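Local coordinates for methylated-DNA--protein-cysteine methyltransferase (Thermococcus kodakarensis, PDB 1MGT), which repairs O6-methylguanine and O4-methylthymine in DNA by transferring the methyl group irreversibly to one of its own cysteines, a suicide reaction, at residues A[37-42]-A[153-158]. Numbering follows the deposited sequence.
Sequences MKRIHD and YSSGIE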
# COMPACT_ATOMS: atom_id res chain seq x y z
N MET A 37 5.12 -10.16 -9.54
CA MET A 37 4.04 -10.58 -10.45
C MET A 37 2.96 -11.39 -9.79
O MET A 37 1.75 -11.27 -10.11
CB MET A 37 4.66 -11.23 -11.68
CG MET A 37 5.42 -10.22 -12.55
SD MET A 37 4.50 -8.76 -13.04
CE MET A 37 3.04 -9.51 -13.76
N LYS A 38 3.29 -12.23 -8.82
CA LYS A 38 2.29 -13.01 -8.10
C LYS A 38 1.39 -12.07 -7.30
O LYS A 38 0.17 -12.26 -7.24
CB LYS A 38 3.00 -14.00 -7.16
CG LYS A 38 1.99 -14.84 -6.38
CD LYS A 38 2.68 -15.68 -5.31
CE LYS A 38 1.95 -15.60 -3.98
NZ LYS A 38 0.56 -16.12 -4.06
N ARG A 39 1.97 -11.05 -6.67
CA ARG A 39 1.17 -10.09 -5.89
C ARG A 39 0.27 -9.23 -6.79
O ARG A 39 -0.85 -8.92 -6.39
CB ARG A 39 2.08 -9.18 -5.03
CG ARG A 39 2.77 -10.04 -3.96
CD ARG A 39 3.70 -9.12 -3.09
NE ARG A 39 4.25 -10.06 -2.08
CZ ARG A 39 5.33 -9.84 -1.35
NH1 ARG A 39 6.02 -8.71 -1.46
NH2 ARG A 39 5.69 -10.80 -0.49
N ILE A 40 0.76 -8.89 -7.97
CA ILE A 40 -0.02 -8.11 -8.94
C ILE A 40 -1.22 -8.93 -9.36
O ILE A 40 -2.35 -8.44 -9.44
CB ILE A 40 0.87 -7.68 -10.13
CG1 ILE A 40 1.71 -6.45 -9.78
CG2 ILE A 40 0.04 -7.41 -11.39
CD1 ILE A 40 0.86 -5.19 -9.55
N HIS A 41 -1.04 -10.24 -9.60
CA HIS A 41 -2.14 -11.10 -10.00
C HIS A 41 -3.15 -11.29 -8.87
O HIS A 41 -4.37 -11.25 -9.06
CB HIS A 41 -1.59 -12.48 -10.45
CG HIS A 41 -0.99 -12.32 -11.82
ND1 HIS A 41 -1.76 -12.01 -12.94
CD2 HIS A 41 0.29 -12.43 -12.25
CE1 HIS A 41 -0.95 -11.94 -13.98
NE2 HIS A 41 0.28 -12.17 -13.62
N ASP A 42 -2.62 -11.47 -7.64
CA ASP A 42 -3.54 -11.62 -6.50
C ASP A 42 -4.37 -10.35 -6.34
O ASP A 42 -5.56 -10.42 -6.02
CB ASP A 42 -2.75 -11.86 -5.20
CG ASP A 42 -2.18 -13.25 -5.07
OD1 ASP A 42 -1.26 -13.45 -4.23
OD2 ASP A 42 -2.60 -14.18 -5.77
N TYR A 153 1.03 -8.24 7.97
CA TYR A 153 1.19 -7.43 6.77
C TYR A 153 0.86 -8.33 5.58
O TYR A 153 1.48 -9.39 5.47
CB TYR A 153 2.61 -6.89 6.66
CG TYR A 153 2.79 -5.77 5.66
CD1 TYR A 153 2.08 -4.59 5.74
CD2 TYR A 153 3.72 -5.92 4.63
CE1 TYR A 153 2.27 -3.57 4.81
CE2 TYR A 153 3.92 -4.91 3.71
CZ TYR A 153 3.19 -3.75 3.80
OH TYR A 153 3.40 -2.75 2.86
N SER A 154 -0.04 -7.91 4.69
CA SER A 154 -0.37 -8.81 3.57
C SER A 154 0.77 -9.08 2.63
O SER A 154 0.78 -10.17 2.01
CB SER A 154 -1.65 -8.34 2.89
OG SER A 154 -1.55 -6.98 2.51
N SER A 155 1.76 -8.21 2.50
CA SER A 155 2.88 -8.41 1.62
C SER A 155 4.17 -8.86 2.27
O SER A 155 5.24 -8.56 1.71
CB SER A 155 3.19 -7.12 0.82
OG SER A 155 2.06 -6.78 0.04
N GLY A 156 4.14 -9.56 3.41
CA GLY A 156 5.37 -10.03 4.02
C GLY A 156 5.89 -9.26 5.21
O GLY A 156 5.91 -8.03 5.23
N ILE A 157 6.37 -9.99 6.23
CA ILE A 157 6.90 -9.36 7.43
C ILE A 157 8.21 -8.64 7.15
O ILE A 157 8.46 -7.54 7.65
CB ILE A 157 7.09 -10.35 8.60
CG1 ILE A 157 5.82 -11.12 8.89
CG2 ILE A 157 7.57 -9.62 9.85
CD1 ILE A 157 4.59 -10.32 9.20
N GLU A 158 9.07 -9.24 6.32
CA GLU A 158 10.33 -8.60 6.00
C GLU A 158 10.09 -7.29 5.25
O GLU A 158 10.84 -6.33 5.43
CB GLU A 158 11.23 -9.53 5.16
CG GLU A 158 11.77 -10.68 6.02
CD GLU A 158 12.73 -10.17 7.08
OE1 GLU A 158 13.53 -9.25 6.76
OE2 GLU A 158 12.68 -10.68 8.22
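Arg39 turns one face of its guanidinium to the carbonyl of Ser155, whose oxygen lies over that face while Ser155 C is displaced toward the rim. Ser155 O is 3.2 Å from Arg39 NH2. Because the oxygen sits above the plane, the N-H groups point past it, and the close approach does not qualify as a hydrogen bond; it is probably held by charge-dipole attraction. Beside it, the Ser155 CB comes to 4.0 Å from Arg39 NH1. The arginine reaches this far because its chain is extended from CG to NE (chi2 180°, chi3 178°), spanning from helix 33-49 to the turn that leads into helix 157-166. Arg39 NH1 is committed elsewhere, in a salt bridge to Glu159 OE2 and a hydrogen bond to Phe29 O on strand 24-30, which would limit the rotation of the group. An alanine in place of Arg39 would probably leave Glu159 without this cationic mate and the Ser155 carbonyl without its cover. The Ser155 side chain is about 7 Å from that of Cys141, the inferred methyl-accepting nucleophile, which the Tyr153 side chain touches. This surface contact thus illustrates how one arginine can join the N-terminal and DNA-binding regions: directional bonds anchor the cation, while its face receives a carbonyl.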